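Local coordinates for protein pyridoxal kinase (Lactobacillus plantarum, PDB 3HYO) that probably transfers the gamma-phosphate of ATP to the 5'-hydroxyl of pyridoxal, as a vitamin B6 kinase of the ribokinase clan, and is seen here with ADP bound, at residues P140-A145 with A176-V181; C201-L206 with W241-V246. All coordinates share one frame; numbering follows the deposited sequence.

In the fold
Both contacts reach the same mixed beta-sheet of this ribokinase-like fold and both touch the one bound ADP, but at different parts of it. Interaction 1 lies at the phosphate and ribose: T179 meets an alpha-phosphate oxygen and a ribose hydroxyl, and its side chain is about 4 Å from the bound magnesium ion. Interaction 2 lies at the adenine, which the backbone of L206 reads, while the side chain of V246 is about 12 Å from the magnesium. The two centres are 16 Å apart and the nearest atoms about 6 Å, with no direct touch. N239, T213 and G214 give the nucleotide further hydrogen bonds.

Interaction 1 of 2, residues P140-A145 with A176-V181. With ADP (adenosine-5'-diphosphate), chain B.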
loop_
_atom_site.group_PDB
_atom_site.type_symbol
_atom_site.label_atom_id
_atom_site.label_comp_id
_atom_site.label_asym_id
_atom_site.label_seq_id
_atom_site.Cartn_x
_atom_site.Cartn_y
_atom_site.Cartn_z
ATOM N N PRO A 140 -0.424 -7.439 1.399
ATOM C CA PRO A 140 -0.767 -8.125 0.173
ATOM C C PRO A 140 -2.270 -8.402 0.101
ATOM O O PRO A 140 -2.911 -8.599 1.144
ATOM C CB PRO A 140 -0.034 -9.471 0.309
ATOM C CG PRO A 140 0.054 -9.683 1.763
ATOM C CD PRO A 140 0.338 -8.320 2.318
ATOM N N ASN A 141 -2.796 -8.457 -1.111
ATOM C CA ASN A 141 -4.057 -9.144 -1.330
ATOM C C ASN A 141 -3.848 -10.652 -1.351
ATOM O O ASN A 141 -2.731 -11.129 -1.285
ATOM C CB ASN A 141 -4.775 -8.657 -2.597
ATOM C CG ASN A 141 -4.044 -8.992 -3.893
ATOM O OD1 ASN A 141 -3.370 -10.017 -4.024
ATOM N ND2 ASN A 141 -4.209 -8.122 -4.888
ATOM N N THR A 142 -4.944 -11.391 -1.476
ATOM C CA THR A 142 -4.923 -12.839 -1.558
ATOM C C THR A 142 -4.059 -13.429 -2.695
ATOM O O THR A 142 -3.379 -14.464 -2.510
ATOM C CB THR A 142 -6.373 -13.349 -1.625
ATOM O OG1 THR A 142 -7.031 -12.960 -0.411
ATOM C CG2 THR A 142 -6.400 -14.848 -1.758
ATOM N N THR A 143 -4.050 -12.784 -3.857
ATOM C CA THR A 143 -3.169 -13.248 -4.937
ATOM C C THR A 143 -1.689 -13.022 -4.579
ATOM O O THR A 143 -0.823 -13.872 -4.823
ATOM C CB THR A 143 -3.468 -12.540 -6.289
ATOM O OG1 THR A 143 -4.827 -12.785 -6.687
ATOM C CG2 THR A 143 -2.520 -13.044 -7.396
ATOM N N GLU A 144 -1.412 -11.856 -4.012
ATOM C CA GLU A 144 -0.041 -11.446 -3.684
ATOM C C GLU A 144 0.549 -12.302 -2.554
ATOM O O GLU A 144 1.734 -12.636 -2.577
ATOM C CB GLU A 144 -0.024 -9.951 -3.332
ATOM C CG GLU A 144 -0.257 -9.098 -4.565
ATOM C CD GLU A 144 -0.784 -7.705 -4.312
ATOM O OE1 GLU A 144 -1.176 -7.364 -3.168
ATOM O OE2 GLU A 144 -0.808 -6.932 -5.297
ATOM N N ALA A 145 -0.291 -12.646 -1.579
ATOM C CA ALA A 145 0.103 -13.527 -0.478
ATOM C C ALA A 145 0.603 -14.871 -1.018
ATOM O O ALA A 145 1.687 -15.342 -0.636
ATOM C CB ALA A 145 -1.073 -13.730 0.480
ATOM N N ALA A 176 2.060 -9.488 8.646
ATOM C CA ALA A 176 1.516 -9.719 7.316
ATOM C C ALA A 176 0.008 -9.506 7.447
ATOM O O ALA A 176 -0.641 -10.143 8.279
ATOM C CB ALA A 176 1.812 -11.137 6.836
ATOM N N VAL A 177 -0.522 -8.551 6.694
ATOM C CA VAL A 177 -1.969 -8.277 6.744
ATOM C C VAL A 177 -2.516 -8.504 5.356
ATOM O O VAL A 177 -2.125 -7.809 4.394
ATOM C CB VAL A 177 -2.281 -6.825 7.246
ATOM C CG1 VAL A 177 -3.802 -6.599 7.276
ATOM C CG2 VAL A 177 -1.654 -6.562 8.620
ATOM N N ILE A 178 -3.421 -9.469 5.223
ATOM C CA ILE A 178 -4.044 -9.708 3.927
ATOM C C ILE A 178 -5.288 -8.827 3.840
ATOM O O ILE A 178 -6.073 -8.832 4.757
ATOM C CB ILE A 178 -4.359 -11.204 3.681
ATOM C CG1 ILE A 178 -3.062 -12.022 3.702
ATOM C CG2 ILE A 178 -5.127 -11.383 2.364
ATOM C CD1 ILE A 178 -3.284 -13.538 3.507
ATOM N N THR A 179 -5.454 -8.066 2.748
ATOM C CA THR A 179 -6.346 -6.869 2.777
ATOM C C THR A 179 -7.722 -6.879 2.078
ATOM O O THR A 179 -8.516 -5.919 2.233
ATOM C CB THR A 179 -5.639 -5.659 2.175
ATOM O OG1 THR A 179 -5.140 -6.045 0.891
ATOM C CG2 THR A 179 -4.496 -5.170 3.094
ATOM N N ASP A 180 -7.984 -7.919 1.310
ATOM C CA ASP A 180 -9.216 -8.005 0.552
ATOM C C ASP A 180 -9.946 -9.320 0.869
ATOM O O ASP A 180 -10.494 -9.960 -0.029
ATOM C CB ASP A 180 -8.872 -7.974 -0.931
ATOM C CG ASP A 180 -8.001 -9.167 -1.359
ATOM O OD1 ASP A 180 -7.562 -9.992 -0.497
ATOM O OD2 ASP A 180 -7.754 -9.268 -2.579
ATOM N N VAL A 181 -9.908 -9.735 2.123
ATOM C CA VAL A 181 -10.496 -11.014 2.538
ATOM C C VAL A 181 -11.997 -10.797 2.689
ATOM O O VAL A 181 -12.414 -9.886 3.383
ATOM C CB VAL A 181 -9.903 -11.510 3.861
ATOM C CG1 VAL A 181 -10.606 -12.779 4.329
ATOM C CG2 VAL A 181 -8.390 -11.757 3.699
HETATM P PB ADP B . -6.825 -2.709 -4.029
HETATM O O1B ADP B . -7.478 -3.604 -4.974
HETATM O O2B ADP B . -5.579 -3.217 -3.474
HETATM O O3B ADP B . -6.855 -1.377 -4.587
HETATM P PA ADP B . -8.078 -3.778 -1.615
HETATM O O1A ADP B . -6.986 -4.171 -0.709
HETATM O O2A ADP B . -8.851 -4.769 -2.361
HETATM O O3A ADP B . -7.594 -2.642 -2.656
HETATM O "O5'" ADP B . -9.081 -2.793 -0.886
HETATM C "C5'" ADP B . -8.584 -2.033 0.143
HETATM C "C4'" ADP B . -9.729 -1.869 1.109
HETATM O "O4'" ADP B . -10.646 -0.942 0.629
HETATM C "C3'" ADP B . -10.521 -3.149 1.378
HETATM O "O3'" ADP B . -9.889 -3.784 2.410
HETATM C "C2'" ADP B . -11.771 -2.563 1.901
HETATM O "O2'" ADP B . -11.419 -2.023 3.151
HETATM C "C1'" ADP B . -11.955 -1.361 0.993
HETATM N N9 ADP B . -12.856 -1.684 -0.140
HETATM C C8 ADP B . -12.491 -2.017 -1.354
HETATM N N7 ADP B . -13.524 -2.231 -2.142
HETATM C C5 ADP B . -14.598 -2.059 -1.427
HETATM C C6 ADP B . -16.051 -2.161 -1.686
HETATM N N6 ADP B . -16.536 -2.489 -2.900
HETATM N N1 ADP B . -16.812 -1.920 -0.628
HETATM C C2 ADP B . -16.341 -1.582 0.565
HETATM N N3 ADP B . -15.059 -1.462 0.879
HETATM C C4 ADP B . -14.156 -1.686 -0.086
HETATM O O HOH W 1 -6.624 -11.132 -4.551
#
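P140 and I178 bring their CA atoms within 5.2 Å where the chain leaves strand 137-138 for helix 142-149, and here T179 N donates to P140 O at 3.1 Å, while I178 CA adds a CA-H...O contact to the same oxygen. The parallel strands of the ribokinase-like sheet thus stay joined up to the start of the helix. That start is a capping box: N141 OD1 accepts from E144 N at 2.7 Å, and E144 OE1 accepts from N141 N in return in a nearly straight bond (170° at the hydrogen), on the anti side and well out of the carboxylate plane. N141 ND2 and E144 OE2 are bonded to G111 O and L110 N, which ties the box to the start of strand 111-112.

D180 brings a carboxylate to the same helix end. Its CG sits between its own backbone N and carbonyl carbon (chi1 62°), which turns OD1 to T142, whose N and OG1, the latter 3.0 Å away, both donate to it on the syn side but from opposite faces of the carboxylate plane. Two donors, one a backbone N-H of the first turn, probably stabilise the negative charge. D180 OD2 accepts a hydrogen bond from a water, which in turn accepts from T143 N. Farther from the nucleotide, I178 CD1 packs on A145 CB at 3.8 Å, and L163 of helix 159-167 also covers I178. T179 binds ADP through backbone and side chain: ADP O3' donates to its carbonyl O, and its OG1 donates to ADP O1A at 3.1 Å.

Interaction 2 of 2, residues C201-L206 with W241-V246; sequences CGARRL and WLNMAV. With ADP (adenosine-5'-diphosphate), chain B.
N243 extends its amide toward the end of strand 198-204 because CG stands anti to the backbone N (chi1 -159°), while L206, with CG beside its own backbone N, crosses the N243 side chain at about a right angle and sets its CD1 against the backbone O of N243. N243 ND2 donates to R204 O at 2.8 Å, a bent bond that arrives tilted 30° from the carbonyl plane. A203 CB rests against the same amide at 3.9 Å from ND2, and L206 CG lies equally close to that nitrogen. One helix turn on, L206 CD1 meets V246 CG1 at 3.8 Å as the two side chains slide past each other in opposite directions.

This pairing helps frame the adenine site. L206 N donates to ADP N1 at 2.8 Å, and its carbonyl O accepts from ADP N6 in an almost straight bond, so one residue reads the Watson-Crick edge of the base. N243 ND2 also lies 3.6 Å from ADP C2, and V246 CG2 approaches C4. In the fold, the outermost strand 198-204 pairs with strand 186-192, while helix 231-251 packs on helix 213-225 through W241, L242 and V246, and on helix 264-274 through W241 and M244.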
loop_
_atom_site.group_PDB
_atom_site.type_symbol
_atom_site.label_atom_id
_atom_site.label_comp_id
_atom_site.label_asym_id
_atom_site.label_seq_id
_atom_site.Cartn_x
_atom_site.Cartn_y
_atom_site.Cartn_z
ATOM N N CYS A 201 -10.887 -8.067 10.465
ATOM C CA CYS A 201 -11.461 -6.770 10.662
ATOM C C CYS A 201 -12.018 -6.289 9.327
ATOM O O CYS A 201 -11.256 -6.091 8.362
ATOM C CB CYS A 201 -10.401 -5.824 11.180
ATOM S SG CYS A 201 -11.090 -4.331 11.736
ATOM N N GLY A 202 -13.342 -6.112 9.280
ATOM C CA GLY A 202 -14.020 -5.801 8.031
ATOM C C GLY A 202 -15.165 -4.802 8.155
ATOM O O GLY A 202 -15.443 -4.266 9.231
ATOM N N ALA A 203 -15.799 -4.528 7.034
ATOM C CA ALA A 203 -16.923 -3.602 6.984
ATOM C C ALA A 203 -17.753 -4.084 5.827
ATOM O O ALA A 203 -17.282 -4.840 4.970
ATOM C CB ALA A 203 -16.442 -2.166 6.738
ATOM N N ARG A 204 -19.008 -3.666 5.798
ATOM C CA ARG A 204 -19.939 -4.183 4.799
ATOM C C ARG A 204 -19.524 -3.792 3.390
ATOM O O ARG A 204 -19.336 -2.609 3.085
ATOM C CB ARG A 204 -21.360 -3.704 5.123
ATOM C CG ARG A 204 -22.448 -4.474 4.396
ATOM C CD ARG A 204 -23.815 -4.079 4.999
ATOM N NE ARG A 204 -23.954 -4.568 6.370
ATOM C CZ ARG A 204 -24.582 -5.687 6.740
ATOM N NH1 ARG A 204 -25.190 -6.452 5.843
ATOM N NH2 ARG A 204 -24.613 -6.031 8.028
ATOM N N ARG A 205 -19.354 -4.789 2.536
ATOM C CA ARG A 205 -18.912 -4.553 1.158
ATOM C C ARG A 205 -19.965 -3.768 0.371
ATOM O O ARG A 205 -21.161 -4.096 0.436
ATOM C CB ARG A 205 -18.639 -5.888 0.469
ATOM C CG ARG A 205 -18.024 -5.738 -0.895
ATOM C CD ARG A 205 -17.496 -7.041 -1.392
ATOM N NE ARG A 205 -16.891 -6.882 -2.715
ATOM C CZ ARG A 205 -17.437 -7.328 -3.848
ATOM N NH1 ARG A 205 -18.611 -7.960 -3.827
ATOM N NH2 ARG A 205 -16.812 -7.141 -5.012
ATOM N N LEU A 206 -19.522 -2.748 -0.383
ATOM C CA LEU A 206 -20.416 -1.923 -1.202
ATOM C C LEU A 206 -20.325 -2.330 -2.665
ATOM O O LEU A 206 -19.278 -2.826 -3.112
ATOM C CB LEU A 206 -20.088 -0.419 -1.010
ATOM C CG LEU A 206 -20.034 0.013 0.477
ATOM C CD1 LEU A 206 -19.733 1.499 0.601
ATOM C CD2 LEU A 206 -21.328 -0.326 1.270
ATOM N N TRP A 241 -12.755 4.027 7.487
ATOM C CA TRP A 241 -12.434 5.107 6.562
ATOM C C TRP A 241 -12.537 4.629 5.120
ATOM O O TRP A 241 -13.041 5.343 4.252
ATOM C CB TRP A 241 -11.031 5.652 6.839
ATOM C CG TRP A 241 -10.948 6.498 8.073
ATOM C CD1 TRP A 241 -11.951 6.747 8.964
ATOM C CD2 TRP A 241 -9.799 7.206 8.552
ATOM N NE1 TRP A 241 -11.497 7.566 9.969
ATOM C CE2 TRP A 241 -10.180 7.863 9.740
ATOM C CE3 TRP A 241 -8.486 7.348 8.094
ATOM C CZ2 TRP A 241 -9.295 8.650 10.474
ATOM C CZ3 TRP A 241 -7.609 8.130 8.824
ATOM C CH2 TRP A 241 -8.017 8.771 10.001
ATOM N N LEU A 242 -12.059 3.415 4.870
ATOM C CA LEU A 242 -12.117 2.828 3.537
ATOM C C LEU A 242 -13.563 2.693 3.073
ATOM O O LEU A 242 -13.885 2.976 1.920
ATOM C CB LEU A 242 -11.428 1.463 3.520
ATOM C CG LEU A 242 -10.081 1.392 2.800
ATOM C CD1 LEU A 242 -10.231 1.789 1.339
ATOM C CD2 LEU A 242 -9.052 2.269 3.495
ATOM N N ASN A 243 -14.431 2.259 3.982
ATOM C CA ASN A 243 -15.848 2.109 3.678
ATOM C C ASN A 243 -16.508 3.454 3.400
ATOM O O ASN A 243 -17.294 3.589 2.462
ATOM C CB ASN A 243 -16.570 1.396 4.822
ATOM C CG ASN A 243 -17.880 0.769 4.385
ATOM O OD1 ASN A 243 -18.957 1.245 4.741
ATOM N ND2 ASN A 243 -17.792 -0.304 3.607
HETATM N N MSE A 244 -16.179 4.448 4.219
HETATM C CA MSE A 244 -16.722 5.799 4.047
HETATM C C MSE A 244 -16.315 6.471 2.722
HETATM O O MSE A 244 -17.133 7.137 2.072
HETATM C CB MSE A 244 -16.311 6.663 5.238
HETATM C CG MSE A 244 -16.867 8.043 5.263
HETATM SE SE MSE A 244 -15.904 9.012 6.682
HETATM C CE MSE A 244 -14.093 8.656 6.174
ATOM N N ALA A 245 -15.056 6.287 2.299
ATOM C CA ALA A 245 -14.597 6.847 1.021
ATOM C C ALA A 245 -15.283 6.207 -0.187
ATOM O O ALA A 245 -15.627 6.902 -1.179
ATOM C CB ALA A 245 -13.038 6.741 0.894
ATOM N N VAL A 246 -15.465 4.888 -0.124
ATOM C CA VAL A 246 -16.163 4.171 -1.207
ATOM C C VAL A 246 -17.610 4.658 -1.241
ATOM O O VAL A 246 -18.133 4.960 -2.299
ATOM C CB VAL A 246 -16.046 2.617 -1.078
ATOM C CG1 VAL A 246 -16.987 1.900 -2.047
ATOM C CG2 VAL A 246 -14.550 2.164 -1.343
HETATM P PB ADP B . -6.825 -2.709 -4.029
HETATM O O1B ADP B . -7.478 -3.604 -4.974
HETATM O O2B ADP B . -5.579 -3.217 -3.474
HETATM O O3B ADP B . -6.855 -1.377 -4.587
HETATM P PA ADP B . -8.078 -3.778 -1.615
HETATM O O1A ADP B . -6.986 -4.171 -0.709
HETATM O O2A ADP B . -8.851 -4.769 -2.361
HETATM O O3A ADP B . -7.594 -2.642 -2.656
HETATM O "O5'" ADP B . -9.081 -2.793 -0.886
HETATM C "C5'" ADP B . -8.584 -2.033 0.143
HETATM C "C4'" ADP B . -9.729 -1.869 1.109
HETATM O "O4'" ADP B . -10.646 -0.942 0.629
HETATM C "C3'" ADP B . -10.521 -3.149 1.378
HETATM O "O3'" ADP B . -9.889 -3.784 2.410
HETATM C "C2'" ADP B . -11.771 -2.563 1.901
HETATM O "O2'" ADP B . -11.419 -2.023 3.151
HETATM C "C1'" ADP B . -11.955 -1.361 0.993
HETATM N N9 ADP B . -12.856 -1.684 -0.140
HETATM C C8 ADP B . -12.491 -2.017 -1.354
HETATM N N7 ADP B . -13.524 -2.231 -2.142
HETATM C C5 ADP B . -14.598 -2.059 -1.427
HETATM C C6 ADP B . -16.051 -2.161 -1.686
HETATM N N6 ADP B . -16.536 -2.489 -2.900
HETATM N N1 ADP B . -16.812 -1.920 -0.628
HETATM C C2 ADP B . -16.341 -1.582 0.565
HETATM N N3 ADP B . -15.059 -1.462 0.879
HETATM C C4 ADP B . -14.156 -1.686 -0.086
#